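Side-chain contact in TraM protein (Plasmid R64, PDB 3WZ3), which is probably an inner-membrane component of a plasmid type IVB secretion system, seen here as its periplasmic fragment, and likely serves in conjugative transfer: residues A[5-10]-A[78-83]. Numbering follows the deposited sequence. Where two conformers were deposited one is given.
Sequences WSQNDA and VRQGQM
Q7 and Q80 touch through their terminal amides, with Q80 NE2 giving a weak hydrogen bond to Q7 OE1 at 3.3 Å. The N-H...O angle of 125° shows how far the donor is from aiming straight at the oxygen. The side chains cross at about a right angle and their amide planes are 83° apart, so the groups meet almost perpendicular rather than stacking or pairing edge to edge. In both glutamines CG sits between the backbone N and the carbonyl carbon (chi1 69° in Q7), and each chain then runs out extended, which lets the amides bridge backbones whose closest CA atoms, those of Q7 and Q80, stay 8.6 Å apart. The stronger polar partner of Q80 is W88, whose indole NE1 makes a hydrogen bond with Q80 OE1; this bond probably does most to set the rotation of the Q80 amide, the weak one to Q7 adding little. Both side chains also touch W90 of strand 88-101. Just before Q7 the helix begins with a capping box: D9 N reaches S6 OG at 3.1 Å, while S6 N reaches D9 OD2 at 3.0 Å, on the anti side of the carboxylate. Lying at the surface, this contact links the capped N-terminus of helix 7-22 to the edge strand 67-82, as the helix packs across the four-stranded antiparallel sheet, an arrangement consistent with the NTF2-like fold of this family.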
loop_
_atom_site.group_PDB
_atom_site.type_symbol
_atom_site.label_atom_id
_atom_site.label_comp_id
_atom_site.label_asym_id
_atom_site.label_seq_id
_atom_site.Cartn_x
_atom_site.Cartn_y
_atom_site.Cartn_z
ATOM N N TRP A 5 9.592 -2.585 17.254
ATOM C CA TRP A 5 8.273 -2.990 16.744
ATOM C C TRP A 5 7.125 -2.468 17.608
ATOM O O TRP A 5 6.236 -3.214 18.028
ATOM C CB TRP A 5 8.203 -4.508 16.580
ATOM C CG TRP A 5 9.129 -4.958 15.507
ATOM C CD1 TRP A 5 8.968 -4.759 14.163
ATOM C CD2 TRP A 5 10.396 -5.610 15.671
ATOM N NE1 TRP A 5 10.052 -5.270 13.484
ATOM C CE2 TRP A 5 10.934 -5.801 14.384
ATOM C CE3 TRP A 5 11.117 -6.065 16.779
ATOM C CZ2 TRP A 5 12.155 -6.423 14.174
ATOM C CZ3 TRP A 5 12.334 -6.687 16.567
ATOM C CH2 TRP A 5 12.844 -6.855 15.272
ATOM N N SER A 6 7.153 -1.173 17.862
ATOM C CA SER A 6 6.041 -0.532 18.538
ATOM C C SER A 6 4.928 -0.301 17.535
ATOM O O SER A 6 5.135 -0.406 16.313
ATOM C CB SER A 6 6.489 0.809 19.106
ATOM O OG SER A 6 6.654 1.766 18.072
ATOM N N GLN A 7 3.739 0.044 18.014
ATOM C CA GLN A 7 2.681 0.329 17.066
ATOM C C GLN A 7 3.009 1.540 16.221
ATOM O O GLN A 7 2.607 1.602 15.056
ATOM C CB GLN A 7 1.304 0.458 17.729
ATOM C CG GLN A 7 1.127 1.670 18.588
ATOM C CD GLN A 7 -0.301 1.767 19.080
ATOM O OE1 GLN A 7 -0.662 1.175 20.097
ATOM N NE2 GLN A 7 -1.125 2.484 18.339
ATOM N N ASN A 8 3.743 2.497 16.768
ATOM C CA ASN A 8 4.182 3.609 15.939
ATOM C C ASN A 8 5.143 3.197 14.821
ATOM O O ASN A 8 5.065 3.721 13.710
ATOM C CB ASN A 8 4.750 4.758 16.774
ATOM C CG ASN A 8 3.771 5.899 16.902
ATOM O OD1 ASN A 8 4.079 7.040 16.541
ATOM N ND2 ASN A 8 2.560 5.594 17.375
ATOM N N ASP A 9 6.047 2.263 15.104
ATOM C CA ASP A 9 6.911 1.719 14.073
ATOM C C ASP A 9 6.092 1.050 12.972
ATOM O O ASP A 9 6.370 1.216 11.774
ATOM C CB ASP A 9 7.870 0.704 14.696
ATOM C CG ASP A 9 8.861 1.346 15.666
ATOM O OD1 ASP A 9 9.359 2.456 15.368
ATOM O OD2 ASP A 9 9.141 0.737 16.724
ATOM N N ALA A 10 5.087 0.281 13.382
ATOM C CA ALA A 10 4.240 -0.394 12.395
ATOM C C ALA A 10 3.420 0.615 11.594
ATOM O O ALA A 10 3.272 0.475 10.372
ATOM C CB ALA A 10 3.370 -1.462 13.060
ATOM N N VAL A 78 -6.676 0.520 14.264
ATOM C CA VAL A 78 -8.004 -0.030 14.529
ATOM C C VAL A 78 -7.916 -1.021 15.692
ATOM O O VAL A 78 -8.620 -0.872 16.695
ATOM C CB VAL A 78 -8.561 -0.737 13.308
ATOM C CG1 VAL A 78 -9.977 -1.211 13.602
ATOM C CG2 VAL A 78 -8.566 0.214 12.120
ATOM N N ARG A 79 -7.028 -2.003 15.578
ATOM C CA ARG A 79 -6.856 -3.034 16.593
ATOM C C ARG A 79 -5.511 -3.708 16.400
ATOM O O ARG A 79 -4.855 -3.549 15.356
ATOM C CB ARG A 79 -7.963 -4.080 16.493
ATOM C CG ARG A 79 -7.808 -5.000 15.283
ATOM C CD ARG A 79 -8.889 -6.074 15.210
ATOM N NE ARG A 79 -10.210 -5.461 15.195
ATOM C CZ ARG A 79 -10.817 -5.025 14.096
ATOM N NH1 ARG A 79 -10.239 -5.179 12.906
ATOM N NH2 ARG A 79 -12.007 -4.456 14.178
ATOM N N GLN A 80 -5.086 -4.440 17.415
ATOM C CA GLN A 80 -3.873 -5.228 17.339
ATOM C C GLN A 80 -4.076 -6.459 18.184
ATOM O O GLN A 80 -5.019 -6.525 18.981
ATOM C CB GLN A 80 -2.663 -4.441 17.822
ATOM C CG GLN A 80 -2.743 -3.969 19.290
ATOM C CD GLN A 80 -1.490 -3.215 19.678
ATOM O OE1 GLN A 80 -0.381 -3.679 19.420
ATOM N NE2 GLN A 80 -1.651 -2.020 20.244
ATOM N N GLY A 81 -3.208 -7.440 18.008
ATOM C CA GLY A 81 -3.382 -8.700 18.709
ATOM C C GLY A 81 -2.474 -9.746 18.133
ATOM O O GLY A 81 -1.518 -9.420 17.407
ATOM N N GLN A 82 -2.744 -11.006 18.450
ATOM C CA GLN A 82 -1.948 -12.078 17.888
ATOM C C GLN A 82 -2.861 -13.102 17.287
ATOM O O GLN A 82 -3.981 -13.312 17.764
ATOM C CB GLN A 82 -1.008 -12.706 18.931
ATOM C CG GLN A 82 -1.715 -13.294 20.135
ATOM C CD GLN A 82 -0.746 -13.818 21.185
ATOM O OE1 GLN A 82 0.386 -14.144 20.874
ATOM N NE2 GLN A 82 -1.199 -13.893 22.430
HETATM N N MSE A 83 -2.390 -13.720 16.217
HETATM C CA MSE A 83 -3.110 -14.814 15.584
HETATM C C MSE A 83 -2.871 -16.085 16.377
HETATM O O MSE A 83 -2.110 -16.079 17.356
HETATM C CB MSE A 83 -2.640 -14.982 14.138
HETATM C CG MSE A 83 -3.066 -13.849 13.224
HETATM SE SE MSE A 83 -2.016 -13.724 11.577
HETATM C CE MSE A 83 -0.545 -12.646 12.254
#